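Local structure of seryl-tRNA synthetase, cytoplasmic (Candida albicans, 3QO8) at residues 125-130 with 335-340; 351-356 with 364-369. The protein attaches serine to tRNA(Ser) in two steps, first activating serine with ATP to Ser-AMP and then transferring it to the acceptor end of the tRNA. All coordinates share one frame; numbering follows the deposited sequence.

Interaction 1 (125-130 with 335-340); sequences NELVRT and RVVGIV
E126 to T130 pairs antiparallel with R335 to G338, the short strand axes running at 147°. E126 and G338 exchange two backbone bonds, E126 N to G338 O at 2.9 Å and G338 N to E126 O at 2.8 Å. V336 O accepts from V128 N (2.8 Å) and R129 N (3.3 Å), and V336 N returns a bond to R129 O. V128 is the extra residue, and its CB lies 3.2 Å from V336 O. Its CG2, beside its own backbone N, comes close to G338 N. On the face of L127 and R335, L127 CD1 meets R335 CD at 3.9 Å, the two side chains crossing at about a right angle. R335 reaches on to a salt bridge with E355, and R129 to one with E324. N125 extends the contact beyond the strand. Its chi1 of -75° sets CG beside the backbone N, and OD1 accepts V340 N at 3.1 Å, with the donor tilted 32° from the amide carbonyl plane. Its ND2 lies 3.7 Å from I339 CD1. The doubled bonding at V336 O is a classic beta bulge, here where strand 126-131 joins the largely antiparallel sheet of the class II synthetase core.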
loop_
_atom_site.group_PDB
_atom_site.type_symbol
_atom_site.label_atom_id
_atom_site.label_comp_id
_atom_site.label_asym_id
_atom_site.label_seq_id
_atom_site.Cartn_x
_atom_site.Cartn_y
_atom_site.Cartn_z
ATOM N N ASN A 125 -16.505 2.967 30.316
ATOM C CA ASN A 125 -15.081 2.665 30.218
ATOM C C ASN A 125 -14.410 3.019 31.528
ATOM O O ASN A 125 -14.713 4.048 32.122
ATOM C CB ASN A 125 -14.413 3.482 29.109
ATOM C CG ASN A 125 -14.750 2.979 27.717
ATOM O OD1 ASN A 125 -15.326 1.904 27.549
ATOM N ND2 ASN A 125 -14.373 3.759 26.704
ATOM N N GLU A 126 -13.504 2.162 31.977
ATOM C CA GLU A 126 -12.751 2.414 33.194
ATOM C C GLU A 126 -11.715 3.502 32.940
ATOM O O GLU A 126 -10.995 3.465 31.942
ATOM C CB GLU A 126 -12.063 1.125 33.651
ATOM C CG GLU A 126 -11.060 1.317 34.769
ATOM C CD GLU A 126 -10.319 0.038 35.102
ATOM O OE1 GLU A 126 -10.594 -0.991 34.442
ATOM O OE2 GLU A 126 -9.461 0.067 36.018
ATOM N N LEU A 127 -11.645 4.486 33.826
ATOM C CA LEU A 127 -10.610 5.503 33.712
ATOM C C LEU A 127 -9.403 4.993 34.467
ATOM O O LEU A 127 -9.373 5.013 35.694
ATOM C CB LEU A 127 -11.072 6.858 34.265
ATOM C CG LEU A 127 -10.002 7.958 34.219
ATOM C CD1 LEU A 127 -9.545 8.252 32.776
ATOM C CD2 LEU A 127 -10.468 9.243 34.905
ATOM N N VAL A 128 -8.425 4.488 33.722
ATOM C CA VAL A 128 -7.284 3.790 34.310
ATOM C C VAL A 128 -6.220 4.763 34.816
ATOM O O VAL A 128 -5.800 4.691 35.967
ATOM C CB VAL A 128 -6.655 2.787 33.303
ATOM C CG1 VAL A 128 -5.394 2.154 33.879
ATOM C CG2 VAL A 128 -7.668 1.718 32.925
ATOM N N ARG A 129 -5.800 5.682 33.956
ATOM C CA ARG A 129 -4.743 6.622 34.301
ATOM C C ARG A 129 -4.910 7.877 33.480
ATOM O O ARG A 129 -5.465 7.839 32.379
ATOM C CB ARG A 129 -3.364 6.018 33.999
ATOM C CG ARG A 129 -2.809 5.118 35.082
ATOM C CD ARG A 129 -1.398 4.627 34.742
ATOM N NE ARG A 129 -1.365 3.788 33.547
ATOM C CZ ARG A 129 -1.653 2.490 33.543
ATOM N NH1 ARG A 129 -2.010 1.884 34.669
ATOM N NH2 ARG A 129 -1.592 1.797 32.415
ATOM N N THR A 130 -4.418 8.988 34.010
ATOM C CA THR A 130 -4.371 10.237 33.265
ATOM C C THR A 130 -2.950 10.776 33.349
ATOM O O THR A 130 -2.252 10.541 34.331
ATOM C CB THR A 130 -5.357 11.282 33.840
ATOM O OG1 THR A 130 -6.680 10.734 33.857
ATOM C CG2 THR A 130 -5.365 12.523 32.982
ATOM N N ARG A 335 -5.252 10.044 28.381
ATOM C CA ARG A 335 -5.775 9.162 29.409
ATOM C C ARG A 335 -5.767 7.736 28.875
ATOM O O ARG A 335 -5.847 7.523 27.668
ATOM C CB ARG A 335 -7.199 9.559 29.807
ATOM C CG ARG A 335 -8.209 9.518 28.668
ATOM C CD ARG A 335 -9.631 9.844 29.177
ATOM N NE ARG A 335 -10.642 9.641 28.138
ATOM C CZ ARG A 335 -11.879 10.140 28.175
ATOM N NH1 ARG A 335 -12.273 10.878 29.202
ATOM N NH2 ARG A 335 -12.729 9.896 27.181
ATOM N N VAL A 336 -5.652 6.771 29.777
ATOM C CA VAL A 336 -5.779 5.352 29.427
ATOM C C VAL A 336 -7.108 4.838 29.974
ATOM O O VAL A 336 -7.432 5.042 31.160
ATOM C CB VAL A 336 -4.625 4.539 30.026
ATOM C CG1 VAL A 336 -4.788 3.040 29.712
ATOM C CG2 VAL A 336 -3.288 5.051 29.484
ATOM N N VAL A 337 -7.885 4.191 29.115
ATOM C CA VAL A 337 -9.207 3.712 29.504
ATOM C C VAL A 337 -9.385 2.226 29.258
ATOM O O VAL A 337 -8.939 1.694 28.241
ATOM C CB VAL A 337 -10.341 4.500 28.788
ATOM C CG1 VAL A 337 -10.267 5.985 29.152
ATOM C CG2 VAL A 337 -10.256 4.330 27.279
ATOM N N GLY A 338 -10.052 1.559 30.193
ATOM C CA GLY A 338 -10.362 0.150 30.062
ATOM C C GLY A 338 -11.675 -0.008 29.323
ATOM O O GLY A 338 -12.736 0.329 29.842
ATOM N N ILE A 339 -11.600 -0.533 28.106
ATOM C CA ILE A 339 -12.762 -0.630 27.227
ATOM C C ILE A 339 -13.812 -1.622 27.746
ATOM O O ILE A 339 -13.475 -2.743 28.148
ATOM C CB ILE A 339 -12.322 -1.021 25.780
ATOM C CG1 ILE A 339 -11.327 0.003 25.232
ATOM C CG2 ILE A 339 -13.529 -1.134 24.859
ATOM C CD1 ILE A 339 -11.894 1.439 25.144
ATOM N N VAL A 340 -15.080 -1.216 27.714
ATOM C CA VAL A 340 -16.171 -2.056 28.218
ATOM C C VAL A 340 -16.321 -3.336 27.400
ATOM O O VAL A 340 -15.987 -3.363 26.212
ATOM C CB VAL A 340 -17.533 -1.310 28.230
ATOM C CG1 VAL A 340 -17.515 -0.170 29.247
ATOM C CG2 VAL A 340 -17.878 -0.795 26.828
#

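Interaction 2 (351-356 with 364-369); sequences KYDLEA and YKELVS. With MG (magnesium ion), chain C; SSA (5'-O-(N-(L-seryl)-sulfamoyl)adenosine), chain B.
The Y364 ring meets the backbone of E355 and A356 obliquely, with CD1 3.3 Å from E355 O. The E355 carboxylate plane is turned 21° from this ring, and E355 OE1 is salt-bridged to R335. The D353 and E366 side chains cross obliquely, with their carboxylate planes 29° apart. D353 OD1 accepts S369 OG at 2.7 Å, met from above the carboxylate plane. D353 OD2 accepts from one magnesium-bound water, a second-shell place, and K351 NZ donates to another. E366 OE2 and S369 OG each bind the magnesium at 2.4 Å, and the sulfamoyl O2S and three waters complete six ligands. E366 CG lies anti to the backbone N (chi1 176°), and the extended chain brings OE2 to the metal. E366 OE2 also accepts the ribose O3' at 2.7 Å, and L367 O accepts O2' at 3.1 Å. With D353 OD2 and E366 OE1 4.0 Å apart, the cation probably eases their repulsion. L354 O takes both L367 N and V368 N, a classic beta bulge. The pair is a beta hairpin of the catalytic sheet. Strand 334-338 flanks strand 350-358, S369 N hydrogen-bonds to T404 OG1, and helices 312-329 and 408-419 pack on the face of L354, A356 and V368.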
loop_
_atom_site.group_PDB
_atom_site.type_symbol
_atom_site.label_atom_id
_atom_site.label_comp_id
_atom_site.label_asym_id
_atom_site.label_seq_id
_atom_site.Cartn_x
_atom_site.Cartn_y
_atom_site.Cartn_z
ATOM N N LYS A 351 -8.882 -5.021 26.689
ATOM C CA LYS A 351 -8.329 -3.955 25.863
ATOM C C LYS A 351 -8.251 -2.614 26.599
ATOM O O LYS A 351 -9.193 -2.221 27.288
ATOM C CB LYS A 351 -9.162 -3.795 24.596
ATOM C CG LYS A 351 -8.628 -2.758 23.626
ATOM C CD LYS A 351 -9.323 -2.896 22.294
ATOM C CE LYS A 351 -10.363 -1.824 22.120
ATOM N NZ LYS A 351 -11.179 -2.070 20.910
ATOM N N TYR A 352 -7.119 -1.928 26.458
ATOM C CA TYR A 352 -6.951 -0.559 26.950
ATOM C C TYR A 352 -6.762 0.332 25.752
ATOM O O TYR A 352 -6.015 -0.017 24.841
ATOM C CB TYR A 352 -5.687 -0.410 27.798
ATOM C CG TYR A 352 -5.792 -0.794 29.260
ATOM C CD1 TYR A 352 -6.940 -1.369 29.785
ATOM C CD2 TYR A 352 -4.720 -0.573 30.118
ATOM C CE1 TYR A 352 -7.007 -1.718 31.121
ATOM C CE2 TYR A 352 -4.778 -0.920 31.442
ATOM C CZ TYR A 352 -5.918 -1.488 31.943
ATOM O OH TYR A 352 -5.952 -1.821 33.276
ATOM N N ASP A 353 -7.397 1.499 25.756
ATOM C CA ASP A 353 -7.098 2.493 24.740
ATOM C C ASP A 353 -6.351 3.648 25.401
ATOM O O ASP A 353 -6.623 4.006 26.558
ATOM C CB ASP A 353 -8.379 3.031 24.088
ATOM C CG ASP A 353 -8.977 2.071 23.065
ATOM O OD1 ASP A 353 -8.490 0.922 22.932
ATOM O OD2 ASP A 353 -9.959 2.469 22.405
ATOM N N LEU A 354 -5.388 4.210 24.685
ATOM C CA LEU A 354 -4.798 5.469 25.092
ATOM C C LEU A 354 -5.469 6.495 24.195
ATOM O O LEU A 354 -5.462 6.368 22.970
ATOM C CB LEU A 354 -3.270 5.478 24.920
ATOM C CG LEU A 354 -2.546 6.746 25.404
ATOM C CD1 LEU A 354 -1.145 6.438 25.915
ATOM C CD2 LEU A 354 -2.499 7.818 24.324
ATOM N N GLU A 355 -6.091 7.479 24.823
ATOM C CA GLU A 355 -6.781 8.552 24.127
ATOM C C GLU A 355 -6.083 9.852 24.485
ATOM O O GLU A 355 -5.971 10.205 25.664
ATOM C CB GLU A 355 -8.252 8.615 24.567
ATOM C CG GLU A 355 -9.016 7.283 24.470
ATOM C CD GLU A 355 -10.452 7.426 24.961
ATOM O OE1 GLU A 355 -10.684 8.248 25.872
ATOM O OE2 GLU A 355 -11.346 6.744 24.428
ATOM N N ALA A 356 -5.602 10.558 23.468
ATOM C CA ALA A 356 -4.796 11.748 23.696
ATOM C C ALA A 356 -5.692 12.974 23.639
ATOM O O ALA A 356 -6.721 12.968 22.969
ATOM C CB ALA A 356 -3.696 11.863 22.641
ATOM N N TYR A 364 -10.684 14.063 24.420
ATOM C CA TYR A 364 -9.747 12.965 24.300
ATOM C C TYR A 364 -10.126 12.131 23.087
ATOM O O TYR A 364 -11.295 11.787 22.909
ATOM C CB TYR A 364 -9.819 12.086 25.541
ATOM C CG TYR A 364 -9.149 12.676 26.763
ATOM C CD1 TYR A 364 -7.756 12.731 26.853
ATOM C CD2 TYR A 364 -9.902 13.137 27.843
ATOM C CE1 TYR A 364 -7.136 13.250 27.972
ATOM C CE2 TYR A 364 -9.290 13.661 28.971
ATOM C CZ TYR A 364 -7.907 13.710 29.030
ATOM O OH TYR A 364 -7.272 14.210 30.130
ATOM N N LYS A 365 -9.137 11.793 22.261
ATOM C CA LYS A 365 -9.377 10.972 21.063
ATOM C C LYS A 365 -8.464 9.768 21.033
ATOM O O LYS A 365 -7.278 9.876 21.319
ATOM C CB LYS A 365 -9.132 11.784 19.789
ATOM C CG LYS A 365 -9.862 13.130 19.748
ATOM C CD LYS A 365 -11.308 12.954 19.372
ATOM C CE LYS A 365 -11.516 13.204 17.892
ATOM N NZ LYS A 365 -12.959 13.118 17.531
ATOM N N GLU A 366 -9.017 8.629 20.644
ATOM C CA GLU A 366 -8.255 7.392 20.590
ATOM C C GLU A 366 -7.021 7.469 19.665
ATOM O O GLU A 366 -7.148 7.791 18.489
ATOM C CB GLU A 366 -9.172 6.281 20.107
ATOM C CG GLU A 366 -8.450 4.952 19.924
ATOM C CD GLU A 366 -9.191 4.020 18.992
ATOM O OE1 GLU A 366 -10.416 4.191 18.817
ATOM O OE2 GLU A 366 -8.545 3.115 18.436
ATOM N N LEU A 367 -5.836 7.174 20.196
ATOM C CA LEU A 367 -4.622 7.039 19.362
ATOM C C LEU A 367 -4.051 5.619 19.410
ATOM O O LEU A 367 -3.240 5.240 18.568
ATOM C CB LEU A 367 -3.515 7.990 19.830
ATOM C CG LEU A 367 -3.743 9.498 19.689
ATOM C CD1 LEU A 367 -2.428 10.216 19.893
ATOM C CD2 LEU A 367 -4.314 9.839 18.326
ATOM N N VAL A 368 -4.439 4.862 20.430
ATOM C CA VAL A 368 -3.844 3.565 20.694
ATOM C C VAL A 368 -4.872 2.578 21.226
ATOM O O VAL A 368 -5.665 2.929 22.110
ATOM C CB VAL A 368 -2.697 3.685 21.739
ATOM C CG1 VAL A 368 -2.281 2.306 22.255
ATOM C CG2 VAL A 368 -1.501 4.430 21.153
ATOM N N SER A 369 -4.864 1.356 20.683
ATOM C CA SER A 369 -5.543 0.230 21.324
ATOM C C SER A 369 -4.511 -0.832 21.658
ATOM O O SER A 369 -3.654 -1.151 20.838
ATOM C CB SER A 369 -6.614 -0.389 20.422
ATOM O OG SER A 369 -7.763 0.430 20.369
HETATM MG MG MG C . -9.326 0.827 18.590
HETATM N N10 SSA B . -3.538 -3.810 15.653
HETATM C CA SSA B . -4.369 -3.013 16.553
HETATM C CB SSA B . -3.485 -2.173 17.475
HETATM O OG SSA B . -2.833 -1.125 16.730
HETATM C C9 SSA B . -5.288 -2.122 15.766
HETATM O O9 SSA B . -5.210 -2.039 14.546
HETATM N N8 SSA B . -6.176 -1.431 16.473
HETATM S S1 SSA B . -7.024 -0.217 15.862
HETATM O O1S SSA B . -8.014 -0.640 14.914
HETATM O O2S SSA B . -7.646 0.482 16.938
HETATM O "O5'" SSA B . -6.070 0.783 15.180
HETATM C "C5'" SSA B . -4.943 1.301 15.864
HETATM C "C4'" SSA B . -4.892 2.821 15.678
HETATM O "O4'" SSA B . -4.802 3.216 14.304
HETATM C "C3'" SSA B . -6.120 3.541 16.189
HETATM O "O3'" SSA B . -6.063 3.653 17.618
HETATM C "C2'" SSA B . -5.992 4.876 15.465
HETATM O "O2'" SSA B . -5.025 5.715 16.125
HETATM C "C1'" SSA B . -5.417 4.483 14.104
HETATM N N9 SSA B . -6.499 4.354 13.107
HETATM C C8 SSA B . -7.455 3.411 13.067
HETATM N N7 SSA B . -8.258 3.655 12.009
HETATM C C5 SSA B . -7.784 4.753 11.391
HETATM C C6 SSA B . -8.179 5.453 10.267
HETATM N N6 SSA B . -9.262 5.032 9.578
HETATM N N1 SSA B . -7.477 6.544 9.883
HETATM C C2 SSA B . -6.408 6.946 10.581
HETATM N N3 SSA B . -5.996 6.280 11.667
HETATM C C4 SSA B . -6.680 5.193 12.091
HETATM O O HOH W 1 -10.964 1.251 20.271
HETATM O O HOH W 2 -9.838 -1.717 18.469
HETATM O O HOH W 3 -11.350 1.192 17.136
#

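Overall arrangement
Both interactions belong to one sheet, in which strands 334-338 and 350-358 are neighbours. Their centres lie 9 Å apart. The 125-130 with 335-340 pair is the outer one: the residues of 125-130 are partly or fully exposed, while most of 335-340 is buried. It joins parts of the chain over 200 residues apart, whereas 351-356 with 364-369 is a local hairpin nearer the centre of the chain. The bulge of interaction 1 is on the outer strand 126-131; that of interaction 2 is on strand 363-372, beside the ligand. Interaction 1 relies on backbone bonds, one amide and apolar contacts; interaction 2 adds carboxylates, a metal and the seryl-adenylate analogue. They also meet through V337 N and D353 O, a probable 2.9 Å hydrogen bond, and I339 packs on D353.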